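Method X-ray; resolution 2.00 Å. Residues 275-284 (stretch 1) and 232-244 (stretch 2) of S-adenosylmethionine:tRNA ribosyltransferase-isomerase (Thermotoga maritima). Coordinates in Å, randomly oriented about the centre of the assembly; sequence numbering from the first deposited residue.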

ATOM      1  N   GLU B 275     -29.192  16.528 -19.403  1.00 30.19           N
ATOM      2  CA  GLU B 275     -29.696  16.282 -18.084  1.00 31.89           C
ATOM      3  C   GLU B 275     -30.436  14.952 -18.013  1.00 31.60           C
ATOM      4  O   GLU B 275     -31.266  14.687 -18.845  1.00 26.85           O
ATOM      5  CB  GLU B 275     -30.616  17.427 -17.745  1.00 32.96           C
ATOM      6  CG  GLU B 275     -31.270  17.343 -16.378  1.00 47.12           C
ATOM      7  CD  GLU B 275     -31.884  18.676 -15.967  1.00 58.57           C
ATOM      8  OE1 GLU B 275     -31.140  19.695 -15.983  1.00 69.18           O
ATOM      9  OE2 GLU B 275     -33.103  18.705 -15.642  1.00 66.88           O
ATOM     10  N   GLN B 276     -30.119  14.105 -17.030  1.00 29.27           N
ATOM     11  CA  GLN B 276     -30.838  12.835 -16.797  1.00 26.89           C
ATOM     12  C   GLN B 276     -31.036  12.676 -15.290  1.00 28.90           C
ATOM     13  O   GLN B 276     -30.429  13.385 -14.489  1.00 23.10           O
ATOM     14  CB  GLN B 276     -30.036  11.612 -17.285  1.00 28.20           C
ATOM     15  CG  GLN B 276     -29.659  11.576 -18.769  1.00 28.25           C
ATOM     16  CD  GLN B 276     -28.626  10.501 -19.110  1.00 33.85           C
ATOM     17  OE1 GLN B 276     -28.295   9.589 -18.308  1.00 31.96           O
ATOM     18  NE2 GLN B 276     -28.104  10.605 -20.300  1.00 27.96           N
ATOM     19  N   GLU B 277     -31.865  11.712 -14.899  1.00 25.56           N
ATOM     20  CA  GLU B 277     -32.132  11.421 -13.479  1.00 25.53           C
ATOM     21  C   GLU B 277     -31.069  10.581 -12.811  1.00 25.78           C
ATOM     22  O   GLU B 277     -30.935  10.588 -11.584  1.00 30.46           O
ATOM     23  CB  GLU B 277     -33.526  10.796 -13.365  1.00 26.90           C
ATOM     24  CG  GLU B 277     -34.530  11.798 -13.909  1.00 27.59           C
ATOM     25  CD  GLU B 277     -35.792  11.952 -13.076  1.00 45.26           C
ATOM     26  OE2 GLU B 277     -36.648  11.058 -13.123  1.00 31.69           O
ATOM     27  N   GLU B 278     -30.317   9.855 -13.634  1.00 23.55           N
ATOM     28  CA  GLU B 278     -29.285   8.958 -13.204  1.00 25.84           C
ATOM     29  C   GLU B 278     -28.407   8.743 -14.407  1.00 23.58           C
ATOM     30  O   GLU B 278     -28.874   8.891 -15.552  1.00 25.32           O
ATOM     31  CB  GLU B 278     -29.901   7.609 -12.738  1.00 26.77           C
ATOM     32  CG  GLU B 278     -30.894   7.077 -13.760  1.00 27.53           C
ATOM     33  CD  GLU B 278     -31.603   5.762 -13.365  1.00 32.46           C
ATOM     34  OE1 GLU B 278     -31.423   5.299 -12.228  1.00 40.16           O
ATOM     35  OE2 GLU B 278     -32.322   5.191 -14.225  1.00 35.54           O
ATOM     36  N   TYR B 279     -27.140   8.423 -14.152  1.00 23.51           N
ATOM     37  CA  TYR B 279     -26.164   8.201 -15.210  1.00 22.93           C
ATOM     38  C   TYR B 279     -25.323   6.972 -15.003  1.00 24.52           C
ATOM     39  O   TYR B 279     -24.828   6.719 -13.905  1.00 26.10           O
ATOM     40  CB  TYR B 279     -25.197   9.398 -15.310  1.00 21.16           C
ATOM     41  CG  TYR B 279     -25.826  10.740 -15.525  1.00 19.99           C
ATOM     42  CD1 TYR B 279     -26.389  11.418 -14.476  1.00 24.02           C
ATOM     43  CD2 TYR B 279     -25.831  11.350 -16.789  1.00 26.83           C
ATOM     44  CE1 TYR B 279     -26.918  12.657 -14.641  1.00 24.56           C
ATOM     45  CE2 TYR B 279     -26.364  12.603 -16.961  1.00 19.99           C
ATOM     46  CZ  TYR B 279     -26.911  13.243 -15.878  1.00 24.49           C
ATOM     47  OH  TYR B 279     -27.479  14.467 -15.995  1.00 26.23           O
ATOM     48  N   VAL B 280     -25.089   6.241 -16.088  1.00 24.09           N
ATOM     49  CA  VAL B 280     -24.101   5.182 -16.115  1.00 24.36           C
ATOM     50  C   VAL B 280     -23.382   5.305 -17.452  1.00 26.60           C
ATOM     51  O   VAL B 280     -24.028   5.538 -18.463  1.00 28.21           O
ATOM     52  CB  VAL B 280     -24.739   3.771 -16.058  1.00 23.93           C
ATOM     53  CG1 VAL B 280     -23.684   2.702 -16.241  1.00 27.65           C
ATOM     54  CG2 VAL B 280     -25.435   3.544 -14.723  1.00 28.85           C
ATOM     55  N   GLY B 281     -22.079   5.145 -17.467  1.00 27.43           N
ATOM     56  CA  GLY B 281     -21.334   5.265 -18.716  1.00 26.75           C
ATOM     57  C   GLY B 281     -19.864   5.081 -18.513  1.00 28.77           C
ATOM     58  O   GLY B 281     -19.415   4.647 -17.465  1.00 30.17           O
ATOM     59  N   LYS B 282     -19.098   5.395 -19.553  1.00 30.52           N
ATOM     60  CA  LYS B 282     -17.654   5.341 -19.513  1.00 34.01           C
ATOM     61  C   LYS B 282     -17.220   6.751 -19.744  1.00 32.20           C
ATOM     62  O   LYS B 282     -17.866   7.481 -20.499  1.00 31.98           O
ATOM     63  CB  LYS B 282     -17.106   4.474 -20.644  1.00 37.03           C
ATOM     64  CG  LYS B 282     -17.310   3.000 -20.432  1.00 44.43           C
ATOM     65  CD  LYS B 282     -16.781   2.196 -21.618  1.00 51.18           C
ATOM     66  CE  LYS B 282     -15.982   0.974 -21.144  1.00 58.91           C
ATOM     67  NZ  LYS B 282     -15.971  -0.118 -22.190  1.00 61.44           N
ATOM     68  N   THR B 283     -16.164   7.148 -19.076  1.00 34.30           N
ATOM     69  CA  THR B 283     -15.632   8.464 -19.294  1.00 35.53           C
ATOM     70  C   THR B 283     -14.235   8.414 -19.869  1.00 32.22           C
ATOM     71  O   THR B 283     -13.373   7.728 -19.354  1.00 30.81           O
ATOM     72  CB  THR B 283     -15.677   9.323 -18.033  1.00 35.26           C
ATOM     73  OG1 THR B 283     -15.039  10.586 -18.338  1.00 40.71           O
ATOM     74  CG2 THR B 283     -14.885   8.728 -16.862  1.00 35.10           C
ATOM     75  N   ASP B 284     -14.047   9.185 -20.939  1.00 32.54           N
ATOM     76  CA  ASP B 284     -12.752   9.442 -21.583  1.00 36.47           C
ATOM     77  C   ASP B 284     -12.146  10.789 -21.207  1.00 32.64           C
ATOM     78  O   ASP B 284     -11.085  11.133 -21.704  1.00 29.94           O
ATOM     79  CB  ASP B 284     -12.986   9.495 -23.111  1.00 41.64           C
ATOM     80  CG  ASP B 284     -12.617   8.218 -23.798  1.00 53.03           C
ATOM     81  OD1 ASP B 284     -11.677   7.543 -23.311  1.00 62.82           O
ATOM     82  OD2 ASP B 284     -13.204   7.834 -24.847  1.00 67.84           O
TER
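Stretch 2 (232-244) HEEFYQVPKETVR

The apolar centre of the contact gathers around Tyr279. Its CB packs 3.9 Å from CE1 of Tyr236, at the edge of that ring; its CD1 lies 4.3 Å from CB of Val238, and its CE1 lies 3.9 Å from CG2 of Val243, which meets the tyrosine ring at its edge. Val238 and Val243 suit this place because their branched side chains fill space and bring no polar atoms to satisfy; the tyrosines add broad apolar ring surface, while each hydroxyl, at the end of its ring, finds a polar partner: water for Tyr236 and a backbone NH for Tyr279. The Tyr279 hydroxyl OH reaches back along its own stretch to accept a hydrogen bond from Gln276 N at 2.9 Å.

Residues 234-238 of stretch 2 form an extended strand that runs antiparallel to strand 279-281, at 177° with axes 4.7 Å apart. Tyr279 pairs with Val238 through two hydrogen bonds, Val238 N to Tyr279 O (2.8 Å) and Tyr279 N to Val238 O (3.0 Å). Gly281 pairs likewise with Tyr236: Tyr236 N to Gly281 O is 2.8 Å and Gly281 N to Tyr236 O is 3.1 Å. Between them, Val280 faces Gln237 on the other side of the sheet, with Val280 CG2 3.8 Å from Gln237 CG. Glycine fits beside Tyr236 because the ring covers its CA, 4.0 Å from the ring centroid; an ideal CB would come 2.9 Å from Tyr236 OH, a clash.

Beyond Val238 the chain turns at Pro239, the N-cap of a helix beginning at Lys240. Val243, one turn in, points toward stretch 1, its CG2 3.4 Å from Glu277 O. Water 4 donates to both Glu277 O (2.7 Å) and Lys240 O (2.8 Å).

Charges occupy the outer edge. Glu277 OE2 and Lys240 NZ form a long salt bridge of 3.9 Å. Beyond the opposite end of the paired strands, the long Lys282 side chain carries NZ to a very short 2.4 Å salt bridge with OE2 of the poorly ordered Glu233.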

ATOM      1  N   HIS B 232      -9.303  -2.711 -16.737  1.00 74.70           N
ATOM      2  CA  HIS B 232      -9.770  -2.714 -18.119  1.00 74.71           C
ATOM      3  C   HIS B 232     -11.300  -2.833 -18.175  1.00 71.38           C
ATOM      4  O   HIS B 232     -11.864  -3.839 -17.771  1.00 74.23           O
ATOM      5  CB  HIS B 232      -9.112  -3.855 -18.895  1.00 75.80           C
ATOM      6  CG  HIS B 232      -9.339  -3.789 -20.372  1.00 82.66           C
ATOM      7  ND1 HIS B 232     -10.550  -4.109 -20.953  1.00 88.43           N
ATOM      8  CD2 HIS B 232      -8.513  -3.439 -21.387  1.00 87.15           C
ATOM      9  CE1 HIS B 232     -10.461  -3.956 -22.262  1.00 89.15           C
ATOM     10  NE2 HIS B 232      -9.235  -3.551 -22.552  1.00 90.80           N
ATOM     11  N   GLU B 233     -11.947  -1.808 -18.717  1.00 66.81           N
ATOM     12  CA  GLU B 233     -13.403  -1.551 -18.559  1.00 61.36           C
ATOM     13  C   GLU B 233     -13.851  -1.069 -17.168  1.00 54.20           C
ATOM     14  O   GLU B 233     -13.823  -1.786 -16.178  1.00 49.74           O
ATOM     15  CB  GLU B 233     -14.274  -2.703 -19.043  1.00 62.53           C
ATOM     16  CG  GLU B 233     -14.471  -2.666 -20.547  1.00 66.47           C
ATOM     17  CD  GLU B 233     -15.836  -3.143 -20.968  1.00 68.46           C
ATOM     18  OE1 GLU B 233     -16.301  -4.175 -20.425  1.00 71.63           O
ATOM     19  OE2 GLU B 233     -16.429  -2.490 -21.854  1.00 63.56           O
ATOM     20  N   GLU B 234     -14.255   0.192 -17.141  1.00 49.97           N
ATOM     21  CA  GLU B 234     -14.713   0.859 -15.945  1.00 46.14           C
ATOM     22  C   GLU B 234     -15.907   1.700 -16.324  1.00 40.70           C
ATOM     23  O   GLU B 234     -15.895   2.416 -17.322  1.00 37.74           O
ATOM     24  CB  GLU B 234     -13.604   1.727 -15.373  1.00 45.32           C
ATOM     25  CG  GLU B 234     -12.491   0.915 -14.736  1.00 57.56           C
ATOM     26  CD  GLU B 234     -11.281   1.753 -14.328  1.00 60.47           C
ATOM     27  OE1 GLU B 234     -11.241   2.952 -14.708  1.00 61.10           O
ATOM     28  OE2 GLU B 234     -10.373   1.201 -13.636  1.00 68.87           O
ATOM     29  N   PHE B 235     -16.971   1.573 -15.548  1.00 35.90           N
ATOM     30  CA  PHE B 235     -18.171   2.311 -15.806  1.00 32.54           C
ATOM     31  C   PHE B 235     -18.431   3.146 -14.581  1.00 33.96           C
ATOM     32  O   PHE B 235     -18.375   2.640 -13.450  1.00 34.14           O
ATOM     33  CB  PHE B 235     -19.365   1.377 -16.074  1.00 35.03           C
ATOM     34  CG  PHE B 235     -19.157   0.441 -17.224  1.00 30.57           C
ATOM     35  CD1 PHE B 235     -18.545  -0.789 -17.020  1.00 38.55           C
ATOM     36  CD2 PHE B 235     -19.544   0.785 -18.483  1.00 33.06           C
ATOM     37  CE1 PHE B 235     -18.335  -1.652 -18.062  1.00 38.31           C
ATOM     38  CE2 PHE B 235     -19.346  -0.071 -19.539  1.00 38.27           C
ATOM     39  CZ  PHE B 235     -18.746  -1.296 -19.332  1.00 36.50           C
ATOM     40  N   TYR B 236     -18.695   4.429 -14.784  1.00 30.27           N
ATOM     41  CA  TYR B 236     -19.113   5.255 -13.658  1.00 26.87           C
ATOM     42  C   TYR B 236     -20.602   5.118 -13.503  1.00 25.13           C
ATOM     43  O   TYR B 236     -21.332   4.835 -14.464  1.00 25.91           O
ATOM     44  CB  TYR B 236     -18.734   6.738 -13.845  1.00 27.57           C
ATOM     45  CG  TYR B 236     -19.447   7.407 -14.988  1.00 20.17           C
ATOM     46  CD1 TYR B 236     -20.776   7.868 -14.844  1.00 23.55           C
ATOM     47  CD2 TYR B 236     -18.837   7.560 -16.223  1.00 24.90           C
ATOM     48  CE1 TYR B 236     -21.418   8.481 -15.879  1.00 23.64           C
ATOM     49  CE2 TYR B 236     -19.489   8.202 -17.250  1.00 26.65           C
ATOM     50  CZ  TYR B 236     -20.758   8.655 -17.076  1.00 27.02           C
ATOM     51  OH  TYR B 236     -21.413   9.229 -18.131  1.00 26.96           O
ATOM     52  N   GLN B 237     -21.066   5.337 -12.286  1.00 23.45           N
ATOM     53  CA  GLN B 237     -22.498   5.462 -12.034  1.00 22.31           C
ATOM     54  C   GLN B 237     -22.735   6.621 -11.084  1.00 21.93           C
ATOM     55  O   GLN B 237     -22.055   6.737 -10.079  1.00 23.25           O
ATOM     56  CB  GLN B 237     -23.036   4.166 -11.391  1.00 23.02           C
ATOM     57  CG  GLN B 237     -24.558   4.182 -11.121  1.00 27.61           C
ATOM     58  CD  GLN B 237     -25.053   2.968 -10.360  1.00 24.00           C
ATOM     59  OE1 GLN B 237     -24.250   2.208  -9.828  1.00 26.29           O
ATOM     60  NE2 GLN B 237     -26.377   2.806 -10.290  1.00 26.28           N
ATOM     61  N   VAL B 238     -23.698   7.466 -11.418  1.00 22.70           N
ATOM     62  CA  VAL B 238     -24.194   8.531 -10.566  1.00 23.13           C
ATOM     63  C   VAL B 238     -25.667   8.268 -10.378  1.00 23.36           C
ATOM     64  O   VAL B 238     -26.496   8.533 -11.251  1.00 24.48           O
ATOM     65  CB  VAL B 238     -24.012   9.946 -11.179  1.00 23.78           C
ATOM     66  CG1 VAL B 238     -24.353  11.028 -10.137  1.00 23.75           C
ATOM     67  CG2 VAL B 238     -22.580  10.137 -11.639  1.00 25.08           C
ATOM     68  N   PRO B 239     -26.003   7.714  -9.230  1.00 23.84           N
ATOM     69  CA  PRO B 239     -27.339   7.280  -8.998  1.00 24.22           C
ATOM     70  C   PRO B 239     -28.297   8.416  -8.702  1.00 23.86           C
ATOM     71  O   PRO B 239     -27.899   9.547  -8.419  1.00 24.00           O
ATOM     72  CB  PRO B 239     -27.183   6.323  -7.789  1.00 24.18           C
ATOM     73  CG  PRO B 239     -26.013   6.828  -7.046  1.00 27.60           C
ATOM     74  CD  PRO B 239     -25.107   7.453  -8.077  1.00 24.83           C
ATOM     75  N   LYS B 240     -29.582   8.093  -8.757  1.00 26.09           N
ATOM     76  CA  LYS B 240     -30.650   9.066  -8.637  1.00 26.42           C
ATOM     77  C   LYS B 240     -30.518   9.909  -7.395  1.00 26.17           C
ATOM     78  O   LYS B 240     -30.730  11.085  -7.450  1.00 25.84           O
ATOM     79  CB  LYS B 240     -32.015   8.375  -8.612  1.00 26.14           C
ATOM     80  CG  LYS B 240     -32.471   7.769  -9.948  1.00 35.34           C
ATOM     81  CD  LYS B 240     -33.931   7.331  -9.935  1.00 35.99           C
ATOM     82  CE  LYS B 240     -34.572   7.339 -11.350  1.00 48.94           C
ATOM     83  NZ  LYS B 240     -36.073   7.583 -11.447  1.00 41.27           N
ATOM     84  N   GLU B 241     -30.179   9.297  -6.259  1.00 26.06           N
ATOM     85  CA  GLU B 241     -30.111  10.025  -4.983  1.00 27.93           C
ATOM     86  C   GLU B 241     -28.947  11.046  -5.012  1.00 27.89           C
ATOM     87  O   GLU B 241     -29.057  12.169  -4.510  1.00 29.09           O
ATOM     88  CB  GLU B 241     -29.984   9.047  -3.786  1.00 30.81           C
ATOM     89  CG  GLU B 241     -28.945   7.974  -3.925  1.00 44.49           C
ATOM     90  CD  GLU B 241     -29.377   6.635  -4.583  1.00 54.42           C
ATOM     91  OE1 GLU B 241     -30.290   6.560  -5.472  1.00 41.42           O
ATOM     92  OE2 GLU B 241     -28.715   5.621  -4.213  1.00 62.78           O
ATOM     93  N   THR B 242     -27.871  10.688  -5.686  1.00 27.12           N
ATOM     94  CA  THR B 242     -26.751  11.624  -5.864  1.00 24.63           C
ATOM     95  C   THR B 242     -27.071  12.759  -6.811  1.00 23.01           C
ATOM     96  O   THR B 242     -26.739  13.907  -6.550  1.00 24.84           O
ATOM     97  CB  THR B 242     -25.539  10.873  -6.386  1.00 24.71           C
ATOM     98  OG1 THR B 242     -25.169   9.884  -5.432  1.00 24.87           O
ATOM     99  CG2 THR B 242     -24.281  11.811  -6.477  1.00 21.78           C
ATOM    100  N   VAL B 243     -27.732  12.457  -7.929  1.00 25.77           N
ATOM    101  CA  VAL B 243     -28.178  13.504  -8.826  1.00 23.51           C
ATOM    102  C   VAL B 243     -29.067  14.512  -8.092  1.00 24.93           C
ATOM    103  O   VAL B 243     -28.938  15.722  -8.288  1.00 25.69           O
ATOM    104  CB  VAL B 243     -28.903  12.914 -10.097  1.00 25.90           C
ATOM    105  CG1 VAL B 243     -29.524  14.026 -10.958  1.00 29.01           C
ATOM    106  CG2 VAL B 243     -27.936  12.078 -10.948  1.00 23.56           C
ATOM    107  N   ARG B 244     -30.002  14.020  -7.276  1.00 28.86           N
ATOM    108  CA  ARG B 244     -30.887  14.905  -6.508  1.00 25.27           C
ATOM    109  C   ARG B 244     -30.120  15.786  -5.551  1.00 25.33           C
ATOM    110  O   ARG B 244     -30.358  16.977  -5.457  1.00 27.39           O
ATOM    111  CB  ARG B 244     -31.898  14.084  -5.705  1.00 28.63           C
ATOM    112  CG  ARG B 244     -32.954  14.973  -5.062  1.00 36.48           C
ATOM    113  CD  ARG B 244     -33.579  14.459  -3.737  1.00 44.70           C
ATOM    114  NE  ARG B 244     -33.436  13.024  -3.550  1.00 49.48           N
ATOM    115  CZ  ARG B 244     -32.770  12.413  -2.551  1.00 57.85           C
ATOM    116  NH1 ARG B 244     -32.153  13.099  -1.573  1.00 51.40           N
ATOM    117  NH2 ARG B 244     -32.736  11.077  -2.536  1.00 61.06           N
TER
HETATM  118  O   HOH W   1     -15.054   5.046 -17.379  1.00 50.44           O
HETATM  119  O   HOH W   2     -20.141   9.397 -20.358  1.00 41.95           O
HETATM  120  O   HOH W   3     -23.983   8.574 -19.003  1.00 45.57           O
HETATM  121  O   HOH W   4     -32.346  11.802  -9.575  1.00 38.22           O
HETATM  122  O   HOH W   5     -29.931   5.334 -10.152  1.00 39.40           O